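Local coordinates for beta-lactamase (Sphaerobacter thermophilus, PDB 4EWF), which probably hydrolyses beta-lactams to substituted beta-amino acids, as a member of the class A beta-lactamase family, at residues A[195-200]-A[215-220]; A[49-54]-A[223-228]; A[28-33]-A[239-244]. All blocks are in the same frame, centred on the assembly; numbering follows the deposited sequence.

Interaction 1 (A[195-200]-A[215-220]); sequences QQNPRR and SKTGSL. With SO4 (sulfate ion), chain E.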
loop_
_atom_site.group_PDB
_atom_site.type_symbol
_atom_site.label_atom_id
_atom_site.label_comp_id
_atom_site.label_asym_id
_atom_site.label_seq_id
_atom_site.Cartn_x
_atom_site.Cartn_y
_atom_site.Cartn_z
ATOM N N GLN A 195 -8.060 6.066 -0.624
ATOM C CA GLN A 195 -7.327 6.032 0.650
ATOM C C GLN A 195 -7.812 7.135 1.601
ATOM O O GLN A 195 -7.827 8.308 1.237
ATOM C CB GLN A 195 -5.825 6.201 0.371
ATOM C CG GLN A 195 -4.935 6.316 1.603
ATOM C CD GLN A 195 -5.156 5.187 2.584
ATOM O OE1 GLN A 195 -5.584 5.417 3.703
ATOM N NE2 GLN A 195 -4.854 3.960 2.169
ATOM N N GLN A 196 -8.215 6.770 2.814
ATOM C CA GLN A 196 -8.799 7.768 3.711
ATOM C C GLN A 196 -7.815 8.447 4.668
ATOM O O GLN A 196 -8.172 9.428 5.320
ATOM C CB GLN A 196 -9.983 7.184 4.489
ATOM C CG GLN A 196 -11.137 6.818 3.575
ATOM C CD GLN A 196 -12.459 6.718 4.310
ATOM O OE1 GLN A 196 -12.515 6.834 5.542
ATOM N NE2 GLN A 196 -13.537 6.513 3.556
ATOM N N ASN A 197 -6.595 7.924 4.766
ATOM C CA ASN A 197 -5.586 8.528 5.634
ATOM C C ASN A 197 -4.577 9.357 4.831
ATOM O O ASN A 197 -3.672 8.791 4.213
ATOM C CB ASN A 197 -4.850 7.438 6.413
ATOM C CG ASN A 197 -3.800 8.010 7.358
ATOM O OD1 ASN A 197 -3.694 9.219 7.506
ATOM N ND2 ASN A 197 -3.034 7.137 8.004
ATOM N N PRO A 198 -4.727 10.691 4.840
ATOM C CA PRO A 198 -3.854 11.578 4.055
ATOM C C PRO A 198 -2.566 12.002 4.766
ATOM O O PRO A 198 -1.904 12.926 4.287
ATOM C CB PRO A 198 -4.724 12.823 3.883
ATOM C CG PRO A 198 -5.465 12.906 5.176
ATOM C CD PRO A 198 -5.777 11.454 5.545
ATOM N N ARG A 199 -2.207 11.351 5.868
ATOM C CA ARG A 199 -1.148 11.865 6.733
ATOM C C ARG A 199 0.241 11.345 6.357
ATOM O O ARG A 199 1.244 11.765 6.943
ATOM C CB ARG A 199 -1.442 11.503 8.194
ATOM C CG ARG A 199 -2.716 12.138 8.748
ATOM C CD ARG A 199 -3.035 11.582 10.123
ATOM N NE ARG A 199 -4.332 12.045 10.634
ATOM C CZ ARG A 199 -5.497 11.524 10.260
ATOM N NH1 ARG A 199 -5.522 10.547 9.355
ATOM N NH2 ARG A 199 -6.633 11.981 10.774
ATOM N N ARG A 200 0.306 10.426 5.402
ATOM C CA ARG A 200 1.607 9.844 5.050
ATOM C C ARG A 200 2.032 10.299 3.647
ATOM O O ARG A 200 2.408 11.458 3.460
ATOM C CB ARG A 200 1.588 8.318 5.230
ATOM C CG ARG A 200 1.075 7.924 6.635
ATOM C CD ARG A 200 1.007 6.425 6.899
ATOM N NE ARG A 200 0.237 6.162 8.117
ATOM C CZ ARG A 200 0.014 4.956 8.634
ATOM N NH1 ARG A 200 0.511 3.866 8.053
ATOM N NH2 ARG A 200 -0.715 4.845 9.743
ATOM N N SER A 215 -2.825 5.503 -2.298
ATOM C CA SER A 215 -1.867 4.692 -1.572
ATOM C C SER A 215 -2.586 3.636 -0.746
ATOM O O SER A 215 -3.803 3.709 -0.543
ATOM C CB SER A 215 -1.010 5.570 -0.656
ATOM O OG SER A 215 -1.648 5.784 0.599
ATOM N N LYS A 216 -1.830 2.641 -0.302
ATOM C CA LYS A 216 -2.300 1.728 0.726
ATOM C C LYS A 216 -1.344 1.861 1.895
ATOM O O LYS A 216 -0.138 1.597 1.771
ATOM C CB LYS A 216 -2.326 0.267 0.263
ATOM C CG LYS A 216 -2.858 -0.688 1.364
ATOM C CD LYS A 216 -4.348 -0.414 1.605
ATOM C CE LYS A 216 -4.871 -1.099 2.882
ATOM N NZ LYS A 216 -4.489 -0.363 4.134
ATOM N N THR A 217 -1.895 2.282 3.023
ATOM C CA THR A 217 -1.150 2.383 4.265
ATOM C C THR A 217 -1.046 1.021 4.933
ATOM O O THR A 217 -1.774 0.080 4.589
ATOM C CB THR A 217 -1.912 3.272 5.251
ATOM O OG1 THR A 217 -3.267 2.801 5.330
ATOM C CG2 THR A 217 -1.904 4.731 4.785
ATOM N N GLY A 218 -0.158 0.938 5.911
ATOM C CA GLY A 218 -0.049 -0.223 6.770
ATOM C C GLY A 218 0.439 0.186 8.148
ATOM O O GLY A 218 1.391 0.967 8.278
ATOM N N SER A 219 -0.204 -0.348 9.182
ATOM C CA SER A 219 0.129 0.016 10.554
ATOM C C SER A 219 -0.043 -1.181 11.473
ATOM O O SER A 219 -1.037 -1.889 11.383
ATOM C CB SER A 219 -0.797 1.130 11.054
ATOM O OG SER A 219 -0.941 2.157 10.083
ATOM N N LEU A 220 0.936 -1.379 12.349
ATOM C CA LEU A 220 0.892 -2.350 13.434
ATOM C C LEU A 220 1.682 -1.675 14.535
ATOM O O LEU A 220 2.336 -0.669 14.283
ATOM C CB LEU A 220 1.636 -3.626 13.027
ATOM C CG LEU A 220 0.927 -4.914 12.600
ATOM C CD1 LEU A 220 -0.527 -4.719 12.272
ATOM C CD2 LEU A 220 1.685 -5.573 11.459
HETATM S S SO4 E . -3.780 0.793 8.277
HETATM O O1 SO4 E . -3.152 -0.510 8.536
HETATM O O2 SO4 E . -4.197 0.826 6.870
HETATM O O3 SO4 E . -4.946 0.973 9.150
HETATM O O4 SO4 E . -2.831 1.884 8.530
HETATM O O HOH W 1 -6.149 1.877 4.083
HETATM O O HOH W 2 -6.431 4.005 5.845
HETATM O O HOH W 3 -4.060 4.279 8.104
#
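Gln-195 and Ser-215 mark the close end of this contact, their CA atoms 6.0 Å apart; the spacing widens to 7.7 Å between the CA atoms of Asn-197 and Thr-217. The irregular loop 195-200 thus runs over strand 215-220, an edge strand of the antiparallel sheet, and reaches it with the side chains of Gln-195 and Arg-200. The Lys-216, Thr-217, Gly-218 sequence fits the KTG motif of class A beta-lactamases, which lines the active site. Gln-195 has CG anti to its backbone N (chi1 175°) and bends at chi2; NE2 meets Ser-215 O at 2.9 Å in a nearly straight bond (175°), the oxygen lying in the amide plane although NE2 sits above the plane of the carbonyl. OE1 accepts from Asn-197 N on a lone pair, which fixes the rotation of the amide and ties it to its own loop. Thr-217 CG2 packs against CD of Gln-195. At the other end the extended Arg-200 grips Ser-219 OG end-on with both terminal nitrogens, NH1 at 3.0 Å and NH2 at 2.7 Å, the oxygen close to the guanidinium plane. Thr-217 CB lies over one face of that group, nearest NH1. NH1 also bonds Asn-225 O of the adjoining strand and, weakly, Gly-218 O, and NE forms a salt bridge with Glu-253 of helix 249-266. A sulfate, probably from the crystallisation liquor, takes a 2.7 Å bond from Thr-217 OG1 to its O2. A water accepts from Asn-197 ND2 and donates both to Thr-217 OG1 and, at 2.7 Å, to sulfate O4.

Interaction 2 (A[49-54]-A[223-228]); sequences RAASTV and VVNDVG
Asn-225, Thr-53 and Val-223 give up the most surface where the turn 49-54 lies against strand 223-228. The amide of Asn-225 reaches across to the backbone of the turn: CG stands anti to its own carbonyl carbon (chi1 -47°), and ND2 donates to Arg-49 O at 3.0 Å, in the plane of that carbonyl but with a bent N-H...O angle of 142°. The same nitrogen makes a second bond to Ala-50 O at 3.1 Å, so the NH2 group reaches two successive carbonyls, the second only weakly. OD1 accepts from Thr-243 N, and the amide is therefore held at both ends.

Thr-53 lies crosswise to Asn-225 and Val-227. Its CG2, anti to the carbonyl carbon, touches both Asn-225 CB at 3.8 Å and Val-227 CG2 at 3.9 Å. OG1 donates to Ala-50 O at 2.9 Å, on the same face of that carbonyl as Thr-53 N, which binds it too. Phe-242 of the next strand and Tyr-167 of helix 164-175 also pack on Thr-53. Val-223 extends the contact with apolar packing: CG1 lies 4.2 Å from Ala-51 CB, and CG2 comes within 4.3 Å of Arg-49 CD, whose guanidinium goes on to a salt bridge with Glu-159. The turn passes through the short 3-10 segment 52-54 into helix 55-67, with Ser-52 and Lys-55 spaced as in the SxxK motif; packed here on the sheet, it probably carries the nucleophile, Ser-52, of a serine beta-lactamase.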
loop_
_atom_site.group_PDB
_atom_site.type_symbol
_atom_site.label_atom_id
_atom_site.label_comp_id
_atom_site.label_asym_id
_atom_site.label_seq_id
_atom_site.Cartn_x
_atom_site.Cartn_y
_atom_site.Cartn_z
ATOM N N ARG A 49 7.753 -5.977 8.042
ATOM C CA ARG A 49 6.374 -6.463 8.107
ATOM C C ARG A 49 5.539 -5.645 7.140
ATOM O O ARG A 49 5.593 -4.411 7.133
ATOM C CB ARG A 49 5.797 -6.370 9.532
ATOM C CG ARG A 49 6.561 -7.223 10.549
ATOM C CD ARG A 49 5.937 -7.169 11.951
ATOM N NE ARG A 49 6.902 -7.621 12.949
ATOM C CZ ARG A 49 7.081 -8.890 13.278
ATOM N NH1 ARG A 49 6.347 -9.834 12.705
ATOM N NH2 ARG A 49 7.981 -9.216 14.182
ATOM N N ALA A 50 4.786 -6.325 6.290
ATOM C CA ALA A 50 3.990 -5.611 5.301
ATOM C C ALA A 50 2.828 -4.902 5.966
ATOM O O ALA A 50 2.377 -3.867 5.477
ATOM C CB ALA A 50 3.465 -6.573 4.227
ATOM N N ALA A 51 2.344 -5.454 7.083
ATOM C CA ALA A 51 1.085 -4.972 7.640
ATOM C C ALA A 51 0.044 -4.935 6.514
ATOM O O ALA A 51 0.026 -5.799 5.627
ATOM C CB ALA A 51 1.267 -3.583 8.265
ATOM N N SER A 52 -0.795 -3.911 6.507
ATOM C CA SER A 52 -1.869 -3.835 5.521
ATOM C C SER A 52 -1.467 -3.544 4.067
ATOM O O SER A 52 -2.333 -3.541 3.200
ATOM C CB SER A 52 -2.905 -2.799 5.970
ATOM O OG SER A 52 -3.601 -3.291 7.093
ATOM N N THR A 53 -0.188 -3.286 3.786
ATOM C CA THR A 53 0.178 -2.954 2.408
ATOM C C THR A 53 -0.046 -4.161 1.509
ATOM O O THR A 53 -0.244 -4.019 0.309
ATOM C CB THR A 53 1.639 -2.478 2.258
ATOM O OG1 THR A 53 2.537 -3.539 2.621
ATOM C CG2 THR A 53 1.894 -1.261 3.121
ATOM N N VAL A 54 -0.062 -5.348 2.104
ATOM C CA VAL A 54 -0.251 -6.578 1.330
ATOM C C VAL A 54 -1.665 -6.671 0.729
ATOM O O VAL A 54 -1.963 -7.548 -0.085
ATOM C CB VAL A 54 0.094 -7.836 2.188
ATOM C CG1 VAL A 54 -0.971 -8.083 3.240
ATOM C CG2 VAL A 54 0.330 -9.068 1.285
ATOM N N VAL A 223 5.089 -0.361 13.657
ATOM C CA VAL A 223 5.138 -0.445 12.197
ATOM C C VAL A 223 4.276 0.608 11.515
ATOM O O VAL A 223 3.065 0.665 11.737
ATOM C CB VAL A 223 4.703 -1.832 11.693
ATOM C CG1 VAL A 223 4.587 -1.811 10.175
ATOM C CG2 VAL A 223 5.712 -2.908 12.129
ATOM N N VAL A 224 4.897 1.448 10.688
ATOM C CA VAL A 224 4.147 2.457 9.928
ATOM C C VAL A 224 4.622 2.481 8.466
ATOM O O VAL A 224 5.782 2.825 8.185
ATOM C CB VAL A 224 4.256 3.858 10.586
ATOM C CG1 VAL A 224 3.415 4.914 9.812
ATOM C CG2 VAL A 224 3.821 3.792 12.059
ATOM N N ASN A 225 3.743 2.072 7.548
ATOM C CA ASN A 225 4.093 1.969 6.128
ATOM C C ASN A 225 3.094 2.742 5.272
ATOM O O ASN A 225 1.954 2.973 5.692
ATOM C CB ASN A 225 4.080 0.495 5.638
ATOM C CG ASN A 225 4.799 -0.464 6.567
ATOM O OD1 ASN A 225 5.812 -0.126 7.178
ATOM N ND2 ASN A 225 4.291 -1.701 6.647
ATOM N N ASP A 226 3.512 3.111 4.061
ATOM C CA ASP A 226 2.594 3.629 3.037
ATOM C C ASP A 226 3.188 3.351 1.652
ATOM O O ASP A 226 4.380 3.553 1.424
ATOM C CB ASP A 226 2.311 5.123 3.245
ATOM C CG ASP A 226 0.974 5.570 2.630
ATOM O OD1 ASP A 226 0.177 4.705 2.194
ATOM O OD2 ASP A 226 0.724 6.795 2.581
ATOM N N VAL A 227 2.366 2.850 0.743
ATOM C CA VAL A 227 2.834 2.476 -0.586
ATOM C C VAL A 227 1.887 3.066 -1.604
ATOM O O VAL A 227 0.688 2.808 -1.548
ATOM C CB VAL A 227 2.835 0.936 -0.770
ATOM C CG1 VAL A 227 3.079 0.577 -2.253
ATOM C CG2 VAL A 227 3.864 0.278 0.149
ATOM N N GLY A 228 2.391 3.878 -2.527
ATOM C CA GLY A 228 1.480 4.470 -3.492
ATOM C C GLY A 228 2.115 5.313 -4.576
ATOM O O GLY A 228 3.286 5.131 -4.914
#

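Interaction 3 (A[28-33]-A[239-244]); sequences VGATIV and VAVFTE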
loop_
_atom_site.group_PDB
_atom_site.type_symbol
_atom_site.label_atom_id
_atom_site.label_comp_id
_atom_site.label_asym_id
_atom_site.label_seq_id
_atom_site.Cartn_x
_atom_site.Cartn_y
_atom_site.Cartn_z
ATOM N N VAL A 28 14.156 2.764 8.442
ATOM C CA VAL A 28 13.337 3.124 7.283
ATOM C C VAL A 28 13.774 2.306 6.059
ATOM O O VAL A 28 14.964 2.051 5.863
ATOM C CB VAL A 28 13.470 4.646 6.966
ATOM C CG1 VAL A 28 12.806 5.008 5.619
ATOM C CG2 VAL A 28 12.872 5.481 8.108
ATOM N N GLY A 29 12.809 1.865 5.263
ATOM C CA GLY A 29 13.095 1.289 3.956
ATOM C C GLY A 29 12.309 2.128 2.967
ATOM O O GLY A 29 11.129 2.414 3.194
ATOM N N ALA A 30 12.955 2.546 1.882
ATOM C CA ALA A 30 12.308 3.420 0.907
ATOM C C ALA A 30 12.825 3.137 -0.486
ATOM O O ALA A 30 14.037 3.058 -0.713
ATOM C CB ALA A 30 12.551 4.883 1.255
ATOM N N THR A 31 11.893 2.997 -1.417
ATOM C CA THR A 31 12.208 2.919 -2.828
ATOM C C THR A 31 11.285 3.911 -3.519
ATOM O O THR A 31 10.071 3.811 -3.421
ATOM C CB THR A 31 11.993 1.483 -3.375
ATOM O OG1 THR A 31 12.917 0.596 -2.736
ATOM C CG2 THR A 31 12.227 1.432 -4.879
ATOM N N ILE A 32 11.868 4.884 -4.202
ATOM C CA ILE A 32 11.105 5.978 -4.761
ATOM C C ILE A 32 11.518 6.124 -6.201
ATOM O O ILE A 32 12.700 6.281 -6.496
ATOM C CB ILE A 32 11.376 7.285 -3.990
ATOM C CG1 ILE A 32 10.867 7.158 -2.547
ATOM C CG2 ILE A 32 10.753 8.494 -4.728
ATOM C CD1 ILE A 32 11.421 8.204 -1.588
ATOM N N VAL A 33 10.558 6.042 -7.107
ATOM C CA VAL A 33 10.900 6.092 -8.515
ATOM C C VAL A 33 10.451 7.397 -9.142
ATOM O O VAL A 33 9.265 7.705 -9.151
ATOM C CB VAL A 33 10.272 4.919 -9.292
ATOM C CG1 VAL A 33 10.793 4.907 -10.724
ATOM C CG2 VAL A 33 10.576 3.591 -8.582
ATOM N N VAL A 239 6.142 5.758 -4.719
ATOM C CA VAL A 239 6.666 5.827 -3.362
ATOM C C VAL A 239 6.317 4.588 -2.529
ATOM O O VAL A 239 5.154 4.301 -2.284
ATOM C CB VAL A 239 6.130 7.081 -2.634
ATOM C CG1 VAL A 239 6.613 7.104 -1.168
ATOM C CG2 VAL A 239 6.544 8.337 -3.395
ATOM N N ALA A 240 7.335 3.859 -2.098
ATOM C CA ALA A 240 7.121 2.737 -1.188
ATOM C C ALA A 240 8.015 2.928 0.043
ATOM O O ALA A 240 9.235 2.783 -0.030
ATOM C CB ALA A 240 7.422 1.405 -1.898
ATOM N N VAL A 241 7.413 3.311 1.159
ATOM C CA VAL A 241 8.181 3.551 2.374
ATOM C C VAL A 241 7.665 2.677 3.499
ATOM O O VAL A 241 6.469 2.647 3.768
ATOM C CB VAL A 241 8.098 5.028 2.796
ATOM C CG1 VAL A 241 8.848 5.268 4.107
ATOM C CG2 VAL A 241 8.666 5.901 1.682
ATOM N N PHE A 242 8.581 1.937 4.119
ATOM C CA PHE A 242 8.281 1.114 5.281
ATOM C C PHE A 242 9.056 1.647 6.465
ATOM O O PHE A 242 10.223 2.014 6.326
ATOM C CB PHE A 242 8.648 -0.354 4.995
ATOM C CG PHE A 242 7.744 -0.988 3.970
ATOM C CD1 PHE A 242 6.745 -1.868 4.358
ATOM C CD2 PHE A 242 7.849 -0.646 2.628
ATOM C CE1 PHE A 242 5.886 -2.443 3.416
ATOM C CE2 PHE A 242 6.990 -1.213 1.672
ATOM C CZ PHE A 242 6.000 -2.112 2.077
ATOM N N THR A 243 8.416 1.715 7.633
ATOM C CA THR A 243 9.161 2.139 8.815
ATOM C C THR A 243 8.883 1.207 9.983
ATOM O O THR A 243 7.784 0.677 10.137
ATOM C CB THR A 243 8.889 3.609 9.259
ATOM O OG1 THR A 243 7.690 3.675 10.049
ATOM C CG2 THR A 243 8.795 4.568 8.066
ATOM N N GLU A 244 9.892 1.040 10.824
ATOM C CA GLU A 244 9.845 0.055 11.879
ATOM C C GLU A 244 10.522 0.622 13.117
ATOM O O GLU A 244 11.631 1.176 13.045
ATOM C CB GLU A 244 10.569 -1.185 11.342
ATOM C CG GLU A 244 10.980 -2.233 12.289
ATOM C CD GLU A 244 11.739 -3.336 11.555
ATOM O OE1 GLU A 244 11.182 -3.883 10.582
ATOM O OE2 GLU A 244 12.893 -3.626 11.928
#
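Gly-29 faces Phe-242, and Thr-31 faces Ala-240, in hydrogen-bonded pairs of two antiparallel strands, neighbours inside the five-stranded sheet of the class A beta-lactamase fold. Gly-29 N and Phe-242 O, at 2.8 Å, form the straightest of the four bonds (173°); the pair of Thr-31 N with Ala-240 O spans 3.0 Å. Side chains alternate between the two faces of the sheet. Val-28, Ala-30, Ile-32, Val-239, Val-241 and Thr-243 share the face covered by helix 249-266, where Val-241 packs on Ile-256, Val-28 and Ile-32 on Ile-259, and Val-239 on Thr-260. Val-241 has CG1 anti to its backbone N (chi1 177°), which leaves CG2 beside that nitrogen and 4.0 Å from Ala-30 CB. Its CG1 meets Val-28 CG1 diagonally at 4.2 Å. Val-28 and Thr-243 lie side by side, pointing the same way, methyl to methyl through their CG2 atoms, while Thr-243 OG1 bonds to Val-224 O. On the other face, towards helix 164-175, Thr-31 OG1 bonds to Asp-165. Phe-242 also starts from this face, with CG anti to its carbonyl carbon (chi1 -69°); the ring leads away from strand 28-33 and packs on Asn-225 and Val-227 of the next strand. Its partner Gly-29 has no side chain, and meets it through backbone: the Gly-29 carbonyl oxygen takes the Phe-242 N-H and also a CA-H...O contact from Val-241 CA at 3.3 Å.

The three contacts step across one sheet. Interactions 1 and 2, centres 8 Å apart, meet where strands 212-220 and 223-232 adjoin: Gly-218 O lies 2.7 Å from Asn-225 N, and Ser-215 OG 2.7 Å from Asp-226 OD1. Interactions 2 and 3, centres 9 Å apart, join where strands 223-232 and 235-244 adjoin, Gly-228 N lying 2.8 Å from Val-239 O. Interactions 1 and 3 do not touch, their nearest atoms about 7 Å apart. The sulfate, hydrogen-bonded to Ser-52 and Thr-217, lies where interactions 1 and 2 line the probable catalytic pocket, with Lys-216 and Ser-113; interaction 3 lies further along the same sheet.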